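Local coordinates for Lmo2445 protein (Listeria monocytogenes EGD-e, PDB 5HZL) that is of unknown function but binds calcium ions and is a secreted, internalin-like leucine-rich-repeat protein, at residues A[69-75]-A[93-99]; A[100-106]-A[121-127]; A[116-122]-A[139-144]. All blocks are in the same frame, centred on the assembly; numbering follows the deposited sequence.

Contact 1 of 3, residues A[69-75]-A[93-99]; sequences LSVLNNE and LPDLSEA
A leucine-rich-repeat solenoid is built from the lateral fit of successive coils, and here the last part of the helix starting at 66 passes into a 3-10 segment, 71-74, laid against the irregular loop 93-99 of the next coil. The closest CA pairs are S70-P94 (5.8 Å) and N73-A99 (4.7 Å). Along the loop, L93 (t, p) brings CD1 to 3.7 Å from L69 CD1. P94 follows, its CG 4.2 Å from L69 CB. D95 gives its carbonyl O to N73 ND2 at 3.0 Å, while its side chain forms an Asx turn, OD1 accepting from S97 N at 3.1 Å. L96 (m, t) sends CD2 to 4.1 Å from L72 CB and 3.5 Å from L69 O. Helical backbone angles carry 97-99 to A99, whose CB lies 3.2 Å from L72 O and whose N makes a weak hydrogen bond of 3.3 Å to N73 OD1. One m-rotamer asparagine amide thus pairs with two backbone groups of a loop lacking regular structure, beside apolar leucine packing.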
loop_
_atom_site.group_PDB
_atom_site.type_symbol
_atom_site.label_atom_id
_atom_site.label_comp_id
_atom_site.label_asym_id
_atom_site.label_seq_id
_atom_site.Cartn_x
_atom_site.Cartn_y
_atom_site.Cartn_z
ATOM N N LEU A 69 4.306 -5.693 -18.059
ATOM C CA LEU A 69 5.234 -4.591 -17.772
ATOM C C LEU A 69 6.710 -4.955 -17.708
ATOM O O LEU A 69 7.551 -4.109 -17.978
ATOM C CB LEU A 69 4.862 -3.886 -16.460
ATOM C CG LEU A 69 3.581 -3.063 -16.431
ATOM C CD1 LEU A 69 3.286 -2.607 -15.013
ATOM C CD2 LEU A 69 3.670 -1.871 -17.370
ATOM N N SER A 70 7.026 -6.188 -17.348
ATOM C CA SER A 70 8.429 -6.603 -17.235
ATOM C C SER A 70 9.178 -6.467 -18.563
ATOM O O SER A 70 10.400 -6.336 -18.597
ATOM C CB SER A 70 8.546 -8.013 -16.651
ATOM O OG SER A 70 7.896 -8.958 -17.460
ATOM N N VAL A 71 8.412 -6.488 -19.645
ATOM C CA VAL A 71 8.941 -6.297 -20.999
ATOM C C VAL A 71 9.703 -4.964 -21.171
ATOM O O VAL A 71 10.616 -4.888 -22.002
ATOM C CB VAL A 71 7.795 -6.471 -22.025
ATOM C CG1 VAL A 71 8.020 -5.708 -23.302
ATOM C CG2 VAL A 71 7.555 -7.955 -22.294
ATOM N N LEU A 72 9.339 -3.942 -20.385
ATOM C CA LEU A 72 10.010 -2.628 -20.414
ATOM C C LEU A 72 11.520 -2.749 -20.139
ATOM O O LEU A 72 12.321 -1.951 -20.664
ATOM C CB LEU A 72 9.360 -1.648 -19.435
ATOM C CG LEU A 72 7.923 -1.217 -19.758
ATOM C CD1 LEU A 72 7.318 -0.400 -18.624
ATOM C CD2 LEU A 72 7.846 -0.436 -21.067
ATOM N N ASN A 73 11.902 -3.743 -19.332
ATOM C CA ASN A 73 13.315 -4.012 -19.048
ATOM C C ASN A 73 14.142 -4.483 -20.258
ATOM O O ASN A 73 15.359 -4.646 -20.145
ATOM C CB ASN A 73 13.455 -4.975 -17.875
ATOM C CG ASN A 73 13.088 -4.326 -16.562
ATOM O OD1 ASN A 73 13.438 -3.174 -16.324
ATOM N ND2 ASN A 73 12.417 -5.064 -15.687
ATOM N N ASN A 74 13.488 -4.700 -21.400
ATOM C CA ASN A 74 14.200 -5.063 -22.627
ATOM C C ASN A 74 14.977 -3.888 -23.172
ATOM O O ASN A 74 15.748 -4.064 -24.084
ATOM C CB ASN A 74 13.265 -5.575 -23.727
ATOM C CG ASN A 74 12.677 -6.940 -23.416
ATOM O OD1 ASN A 74 12.987 -7.559 -22.395
ATOM N ND2 ASN A 74 11.819 -7.422 -24.308
ATOM N N GLU A 75 14.752 -2.692 -22.640
ATOM C CA GLU A 75 15.478 -1.511 -23.084
ATOM C C GLU A 75 15.701 -0.559 -21.913
ATOM O O GLU A 75 15.324 -0.845 -20.780
ATOM C CB GLU A 75 14.713 -0.788 -24.205
ATOM C CG GLU A 75 14.377 -1.626 -25.435
ATOM C CD GLU A 75 15.591 -2.196 -26.156
ATOM O OE1 GLU A 75 16.749 -1.753 -25.931
ATOM O OE2 GLU A 75 15.365 -3.105 -26.970
ATOM N N LEU A 93 4.237 -6.132 -9.107
ATOM C CA LEU A 93 4.908 -5.175 -10.003
ATOM C C LEU A 93 6.390 -5.545 -10.148
ATOM O O LEU A 93 7.076 -5.712 -9.144
ATOM C CB LEU A 93 4.818 -3.748 -9.441
ATOM C CG LEU A 93 5.453 -2.623 -10.279
ATOM C CD1 LEU A 93 4.644 -2.309 -11.536
ATOM C CD2 LEU A 93 5.590 -1.361 -9.454
ATOM N N PRO A 94 6.898 -5.649 -11.384
ATOM C CA PRO A 94 8.318 -5.988 -11.479
ATOM C C PRO A 94 9.246 -4.820 -11.097
ATOM O O PRO A 94 8.805 -3.668 -10.908
ATOM C CB PRO A 94 8.487 -6.325 -12.962
ATOM C CG PRO A 94 7.499 -5.422 -13.640
ATOM C CD PRO A 94 6.316 -5.352 -12.710
ATOM N N ASP A 95 10.527 -5.155 -10.971
ATOM C CA ASP A 95 11.592 -4.205 -10.664
ATOM C C ASP A 95 11.977 -3.604 -12.024
ATOM O O ASP A 95 12.616 -4.276 -12.840
ATOM C CB ASP A 95 12.758 -4.959 -9.996
ATOM C CG ASP A 95 13.980 -4.082 -9.706
ATOM O OD1 ASP A 95 14.141 -3.010 -10.330
ATOM O OD2 ASP A 95 14.802 -4.504 -8.856
ATOM N N LEU A 96 11.579 -2.353 -12.260
ATOM C CA LEU A 96 11.853 -1.649 -13.522
ATOM C C LEU A 96 13.029 -0.654 -13.468
ATOM O O LEU A 96 13.165 0.178 -14.368
ATOM C CB LEU A 96 10.584 -0.924 -13.998
ATOM C CG LEU A 96 9.350 -1.780 -14.310
ATOM C CD1 LEU A 96 8.141 -0.909 -14.561
ATOM C CD2 LEU A 96 9.596 -2.691 -15.504
ATOM N N SER A 97 13.884 -0.749 -12.446
ATOM C CA SER A 97 15.044 0.158 -12.304
ATOM C C SER A 97 16.060 0.065 -13.446
ATOM O O SER A 97 16.802 1.005 -13.698
ATOM C CB SER A 97 15.771 -0.103 -10.987
ATOM O OG SER A 97 16.265 -1.427 -10.925
ATOM N N GLU A 98 16.079 -1.083 -14.113
ATOM C CA GLU A 98 16.981 -1.350 -15.237
ATOM C C GLU A 98 16.522 -0.466 -16.427
ATOM O O GLU A 98 17.326 0.178 -17.100
ATOM C CB GLU A 98 16.898 -2.856 -15.598
ATOM C CG GLU A 98 18.058 -3.452 -16.394
ATOM C CD GLU A 98 19.355 -3.621 -15.577
ATOM O OE1 GLU A 98 19.371 -3.296 -14.357
ATOM O OE2 GLU A 98 20.371 -4.097 -16.161
ATOM N N ALA A 99 15.211 -0.430 -16.640
ATOM C CA ALA A 99 14.598 0.342 -17.723
ATOM C C ALA A 99 14.339 1.811 -17.427
ATOM O O ALA A 99 14.259 2.623 -18.352
ATOM C CB ALA A 99 13.276 -0.303 -18.119
#

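Contact 2 of 3, residues A[100-106]-A[121-127]; sequences LPALENI and YPNLTNV
At the apolar centre L124 (t, p) packs against L103 and I106 of the preceding coil, its CD1 lying 4.2 Å from L103 CG and 4.0 Å from I106 CG1. I106 CB meets V127 CG2 at 4.1 Å, and L103 CD2 approaches Y121 CE1 at 3.6 Å. Each segment opens with a type I turn, L100 to L103 and Y121 to L124, and then enters a strand (105-107 and 126-128). The strands run parallel, N105 beside N126 (CA-CA 4.8 Å) and I106 beside V127 (4.7 Å). This is the stacking of successive leucine-rich repeats: equivalent positions fall side by side, with I106 and V127 on the inner face and N105 and N126 on the other. E104 O accepts from T125 N at 2.8 Å and from N126 N at 3.1 Å; I106 N donates to N126 O at 3.1 Å. Outside the backbone pairing, N126 ND2 donates to N105 OD1 at 2.9 Å, both side chains having chi1 t, while N126 OD1 is hydrogen-bonded to S149 OG. At the turn end, one water donates to P101 O (3.1 Å) and L103 O (2.9 Å) and accepts from N123 N (3.2 Å).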
loop_
_atom_site.group_PDB
_atom_site.type_symbol
_atom_site.label_atom_id
_atom_site.label_comp_id
_atom_site.label_asym_id
_atom_site.label_seq_id
_atom_site.Cartn_x
_atom_site.Cartn_y
_atom_site.Cartn_z
ATOM N N LEU A 100 14.211 2.151 -16.153
ATOM C CA LEU A 100 13.893 3.515 -15.772
ATOM C C LEU A 100 14.892 4.105 -14.776
ATOM O O LEU A 100 14.530 4.469 -13.659
ATOM C CB LEU A 100 12.477 3.516 -15.197
ATOM C CG LEU A 100 11.401 2.905 -16.101
ATOM C CD1 LEU A 100 10.094 2.778 -15.335
ATOM C CD2 LEU A 100 11.218 3.719 -17.371
ATOM N N PRO A 101 16.155 4.246 -15.197
ATOM C CA PRO A 101 17.173 4.791 -14.292
ATOM C C PRO A 101 16.931 6.243 -13.833
ATOM O O PRO A 101 17.362 6.604 -12.746
ATOM C CB PRO A 101 18.453 4.701 -15.122
ATOM C CG PRO A 101 17.982 4.830 -16.530
ATOM C CD PRO A 101 16.658 4.125 -16.581
ATOM N N ALA A 102 16.237 7.050 -14.635
ATOM C CA ALA A 102 15.960 8.454 -14.301
ATOM C C ALA A 102 14.590 8.691 -13.649
ATOM O O ALA A 102 14.187 9.842 -13.446
ATOM C CB ALA A 102 16.064 9.283 -15.571
ATOM N N LEU A 103 13.896 7.613 -13.292
ATOM C CA LEU A 103 12.555 7.721 -12.727
ATOM C C LEU A 103 12.469 8.610 -11.484
ATOM O O LEU A 103 13.245 8.446 -10.545
ATOM C CB LEU A 103 12.012 6.327 -12.420
ATOM C CG LEU A 103 10.513 6.249 -12.121
ATOM C CD1 LEU A 103 9.690 6.823 -13.272
ATOM C CD2 LEU A 103 10.134 4.799 -11.860
ATOM N N GLU A 104 11.529 9.557 -11.513
ATOM C CA GLU A 104 11.301 10.508 -10.410
ATOM C C GLU A 104 9.892 10.445 -9.847
ATOM O O GLU A 104 9.676 10.821 -8.692
ATOM C CB GLU A 104 11.490 11.955 -10.884
ATOM C CG GLU A 104 12.840 12.252 -11.491
ATOM C CD GLU A 104 12.990 13.689 -11.973
ATOM O OE1 GLU A 104 12.083 14.522 -11.741
ATOM O OE2 GLU A 104 14.045 13.976 -12.593
ATOM N N ASN A 105 8.949 9.965 -10.653
ATOM C CA ASN A 105 7.563 9.924 -10.268
ATOM C C ASN A 105 6.799 8.707 -10.759
ATOM O O ASN A 105 6.844 8.389 -11.926
ATOM C CB ASN A 105 6.936 11.165 -10.885
ATOM C CG ASN A 105 5.475 11.294 -10.577
ATOM O OD1 ASN A 105 4.994 10.778 -9.573
ATOM N ND2 ASN A 105 4.751 11.994 -11.443
ATOM N N ILE A 106 6.085 8.042 -9.858
ATOM C CA ILE A 106 5.251 6.873 -10.198
ATOM C C ILE A 106 3.788 7.191 -9.860
ATOM O O ILE A 106 3.475 7.450 -8.711
ATOM C CB ILE A 106 5.671 5.595 -9.436
ATOM C CG1 ILE A 106 7.041 5.137 -9.916
ATOM C CG2 ILE A 106 4.647 4.471 -9.640
ATOM C CD1 ILE A 106 7.539 3.850 -9.293
ATOM N N TYR A 121 15.856 3.062 -7.277
ATOM C CA TYR A 121 15.451 4.282 -7.996
ATOM C C TYR A 121 16.008 5.483 -7.209
ATOM O O TYR A 121 15.336 6.049 -6.354
ATOM C CB TYR A 121 13.933 4.423 -8.157
ATOM C CG TYR A 121 13.194 3.322 -8.862
ATOM C CD1 TYR A 121 13.200 3.213 -10.240
ATOM C CD2 TYR A 121 12.420 2.425 -8.149
ATOM C CE1 TYR A 121 12.483 2.206 -10.887
ATOM C CE2 TYR A 121 11.701 1.426 -8.780
ATOM C CZ TYR A 121 11.732 1.320 -10.146
ATOM O OH TYR A 121 11.000 0.320 -10.735
ATOM N N PRO A 122 17.250 5.869 -7.496
ATOM C CA PRO A 122 17.891 6.989 -6.795
ATOM C C PRO A 122 17.137 8.314 -6.844
ATOM O O PRO A 122 17.058 9.015 -5.834
ATOM C CB PRO A 122 19.222 7.158 -7.547
ATOM C CG PRO A 122 19.475 5.855 -8.203
ATOM C CD PRO A 122 18.128 5.290 -8.533
ATOM N N ASN A 123 16.589 8.632 -8.013
ATOM C CA ASN A 123 15.887 9.886 -8.251
ATOM C C ASN A 123 14.403 9.887 -7.932
ATOM O O ASN A 123 13.744 10.908 -8.122
ATOM C CB ASN A 123 16.075 10.263 -9.718
ATOM C CG ASN A 123 17.534 10.359 -10.115
ATOM O OD1 ASN A 123 18.419 10.450 -9.273
ATOM N ND2 ASN A 123 17.788 10.348 -11.406
ATOM N N LEU A 124 13.873 8.770 -7.444
ATOM C CA LEU A 124 12.450 8.694 -7.138
ATOM C C LEU A 124 12.113 9.693 -6.022
ATOM O O LEU A 124 12.693 9.660 -4.939
ATOM C CB LEU A 124 12.020 7.260 -6.779
ATOM C CG LEU A 124 10.506 7.014 -6.754
ATOM C CD1 LEU A 124 9.895 7.262 -8.124
ATOM C CD2 LEU A 124 10.188 5.599 -6.306
ATOM N N THR A 125 11.168 10.572 -6.323
ATOM C CA THR A 125 10.722 11.644 -5.442
ATOM C C THR A 125 9.269 11.508 -4.989
ATOM O O THR A 125 8.929 11.911 -3.867
ATOM C CB THR A 125 10.941 12.988 -6.196
ATOM O OG1 THR A 125 12.344 13.245 -6.235
ATOM C CG2 THR A 125 10.278 14.195 -5.526
ATOM N N ASN A 126 8.423 10.952 -5.851
ATOM C CA ASN A 126 7.019 10.813 -5.546
ATOM C C ASN A 126 6.453 9.487 -6.004
ATOM O O ASN A 126 6.814 9.000 -7.052
ATOM C CB ASN A 126 6.272 11.924 -6.261
ATOM C CG ASN A 126 4.781 11.862 -6.026
ATOM O OD1 ASN A 126 4.317 11.809 -4.902
ATOM N ND2 ASN A 126 4.024 11.863 -7.096
ATOM N N VAL A 127 5.535 8.923 -5.234
ATOM C CA VAL A 127 4.922 7.650 -5.581
ATOM C C VAL A 127 3.452 7.665 -5.133
ATOM O O VAL A 127 3.181 7.933 -3.982
ATOM C CB VAL A 127 5.754 6.481 -4.969
ATOM C CG1 VAL A 127 5.792 6.528 -3.444
ATOM C CG2 VAL A 127 5.230 5.133 -5.411
HETATM O O HOH W 1 15.469 6.678 -10.232
#

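Contact 3 of 3, residues A[116-122]-A[139-144]; sequences FPDANYP and PKFVGM
Aromatic and sulfur-containing side chains can fill the space between leucine-rich-repeat coils where the backbone is irregular. F116 (chi1 t) points toward the 139-144 loop, CE2 3.7 Å from F141 CE1, with the ring planes at 50° and their centroids 5.7 Å apart; its CD2 is 4.3 Å from P139 CB. Selenomethionine M144 (m, t, chi3 -98°) reaches between F116 and Y121 in two Met-aromatic contacts, SE lying at the ring edges, 4.7 Å and 5.3 Å from the respective centroids. Its CE is 3.4 Å from A119 N. D118, in m, accepts weakly from V142 N through OD1 at 3.2 Å. A type II turn from F141 to M144 has V142 at -75/130 and G143 at 101/-11. Nearest CA pairs include D118-V142 (4.8 Å) and N120-G143 (4.2 Å). Y121 N donates to G143 O at 3.1 Å, and A119 N weakly to V142 O at 3.0 Å. A CB on G143 would jam against V142 O at these turn angles and clash with A119 O across the loops, so both call for glycine.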
loop_
_atom_site.group_PDB
_atom_site.type_symbol
_atom_site.label_atom_id
_atom_site.label_comp_id
_atom_site.label_asym_id
_atom_site.label_seq_id
_atom_site.Cartn_x
_atom_site.Cartn_y
_atom_site.Cartn_z
ATOM N N PHE A 116 4.812 -4.080 -4.205
ATOM C CA PHE A 116 5.636 -3.012 -4.750
ATOM C C PHE A 116 7.028 -3.350 -4.213
ATOM O O PHE A 116 7.342 -3.016 -3.080
ATOM C CB PHE A 116 5.128 -1.654 -4.285
ATOM C CG PHE A 116 5.922 -0.509 -4.823
ATOM C CD1 PHE A 116 5.682 -0.018 -6.112
ATOM C CD2 PHE A 116 6.920 0.076 -4.054
ATOM C CE1 PHE A 116 6.431 1.038 -6.616
ATOM C CE2 PHE A 116 7.664 1.128 -4.552
ATOM C CZ PHE A 116 7.424 1.612 -5.835
ATOM N N PRO A 117 7.880 -3.998 -5.036
ATOM C CA PRO A 117 9.195 -4.439 -4.545
ATOM C C PRO A 117 10.237 -3.357 -4.293
ATOM O O PRO A 117 10.124 -2.221 -4.788
ATOM C CB PRO A 117 9.697 -5.345 -5.679
ATOM C CG PRO A 117 9.162 -4.680 -6.905
ATOM C CD PRO A 117 7.820 -4.082 -6.513
ATOM N N ASP A 118 11.233 -3.748 -3.502
ATOM C CA ASP A 118 12.358 -2.900 -3.181
ATOM C C ASP A 118 13.108 -2.837 -4.514
ATOM O O ASP A 118 13.381 -3.865 -5.151
ATOM C CB ASP A 118 13.199 -3.492 -2.039
ATOM C CG ASP A 118 12.439 -3.530 -0.680
ATOM O OD1 ASP A 118 11.517 -2.705 -0.433
ATOM O OD2 ASP A 118 12.794 -4.380 0.167
ATOM N N ALA A 119 13.396 -1.616 -4.942
ATOM C CA ALA A 119 14.040 -1.383 -6.218
ATOM C C ALA A 119 14.900 -0.146 -6.157
ATOM O O ALA A 119 14.579 0.822 -5.466
ATOM C CB ALA A 119 12.977 -1.224 -7.290
ATOM N N ASN A 120 15.975 -0.182 -6.926
ATOM C CA ASN A 120 16.935 0.894 -6.960
ATOM C C ASN A 120 16.542 2.078 -7.851
ATOM O O ASN A 120 16.855 2.094 -9.026
ATOM C CB ASN A 120 18.282 0.295 -7.407
ATOM C CG ASN A 120 19.421 1.291 -7.357
ATOM O OD1 ASN A 120 19.397 2.267 -6.595
ATOM N ND2 ASN A 120 20.437 1.038 -8.157
ATOM N N TYR A 121 15.856 3.062 -7.277
ATOM C CA TYR A 121 15.451 4.282 -7.996
ATOM C C TYR A 121 16.008 5.483 -7.209
ATOM O O TYR A 121 15.336 6.049 -6.354
ATOM C CB TYR A 121 13.933 4.423 -8.157
ATOM C CG TYR A 121 13.194 3.322 -8.862
ATOM C CD1 TYR A 121 13.200 3.213 -10.240
ATOM C CD2 TYR A 121 12.420 2.425 -8.149
ATOM C CE1 TYR A 121 12.483 2.206 -10.887
ATOM C CE2 TYR A 121 11.701 1.426 -8.780
ATOM C CZ TYR A 121 11.732 1.320 -10.146
ATOM O OH TYR A 121 11.000 0.320 -10.735
ATOM N N PRO A 122 17.250 5.869 -7.496
ATOM C CA PRO A 122 17.891 6.989 -6.795
ATOM C C PRO A 122 17.137 8.314 -6.844
ATOM O O PRO A 122 17.058 9.015 -5.834
ATOM C CB PRO A 122 19.222 7.158 -7.547
ATOM C CG PRO A 122 19.475 5.855 -8.203
ATOM C CD PRO A 122 18.128 5.290 -8.533
ATOM N N PRO A 139 5.164 -2.367 1.779
ATOM C CA PRO A 139 6.470 -2.074 1.207
ATOM C C PRO A 139 7.344 -1.199 2.117
ATOM O O PRO A 139 6.833 -0.322 2.804
ATOM C CB PRO A 139 6.119 -1.331 -0.087
ATOM C CG PRO A 139 4.834 -0.651 0.197
ATOM C CD PRO A 139 4.098 -1.561 1.139
ATOM N N LYS A 140 8.655 -1.453 2.099
ATOM C CA LYS A 140 9.652 -0.704 2.882
ATOM C C LYS A 140 10.394 0.367 2.066
ATOM O O LYS A 140 11.082 1.212 2.633
ATOM C CB LYS A 140 10.670 -1.669 3.507
ATOM C CG LYS A 140 10.094 -2.597 4.569
ATOM C CD LYS A 140 11.110 -3.648 5.050
ATOM C CE LYS A 140 12.344 -3.109 5.787
ATOM N NZ LYS A 140 11.983 -2.402 7.054
ATOM N N PHE A 141 10.262 0.317 0.746
ATOM C CA PHE A 141 10.907 1.275 -0.167
ATOM C C PHE A 141 12.445 1.271 -0.105
ATOM O O PHE A 141 13.075 2.336 -0.117
ATOM C CB PHE A 141 10.341 2.688 0.033
ATOM C CG PHE A 141 8.852 2.743 -0.050
ATOM C CD1 PHE A 141 8.212 2.782 -1.286
ATOM C CD2 PHE A 141 8.081 2.739 1.102
ATOM C CE1 PHE A 141 6.831 2.820 -1.372
ATOM C CE2 PHE A 141 6.699 2.778 1.027
ATOM C CZ PHE A 141 6.071 2.820 -0.214
ATOM N N VAL A 142 13.051 0.084 -0.020
ATOM C CA VAL A 142 14.516 -0.013 0.002
ATOM C C VAL A 142 14.950 0.248 -1.442
ATOM O O VAL A 142 14.415 -0.353 -2.379
ATOM C CB VAL A 142 15.068 -1.359 0.555
ATOM C CG1 VAL A 142 16.590 -1.408 0.445
ATOM C CG2 VAL A 142 14.640 -1.567 2.007
ATOM N N GLY A 143 15.912 1.157 -1.589
ATOM C CA GLY A 143 16.419 1.602 -2.887
ATOM C C GLY A 143 15.825 2.955 -3.299
ATOM O O GLY A 143 16.307 3.569 -4.249
HETATM N N MSE A 144 14.802 3.424 -2.569
HETATM C CA MSE A 144 14.106 4.691 -2.840
HETATM C C MSE A 144 14.276 5.661 -1.688
HETATM O O MSE A 144 13.343 6.356 -1.290
HETATM C CB MSE A 144 12.641 4.299 -3.063
HETATM C CG MSE A 144 12.496 3.537 -4.378
HETATM SE SE MSE A 144 10.746 2.658 -4.546
HETATM C CE MSE A 144 11.211 0.835 -3.976
#

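Contact 1 closes before contacts 2 and 3 open, whereas the segments of these two alternate along the chain; all join neighbouring coils of the solenoid. Contacts 2 and 3 share Y121 and P122 (centres 10 Å apart); contact 1 is centred about 13 and 14 Å from them. Y121 connects all three: its OH approaches L96 N at 3.1 Å, a probable hydrogen bond. L124 CD2 packs 3.5 Å from M144 SE and I106 CD1 4.0 Å from F116 CE1, joining contacts 2 and 3 in one interior. Side chain to side chain, the calcium ligands E31, D173 and E163 are about 12, 9 and 11 Å from L72, T125 and K140 respectively; T125's is about 13 Å from a bound calcium ion.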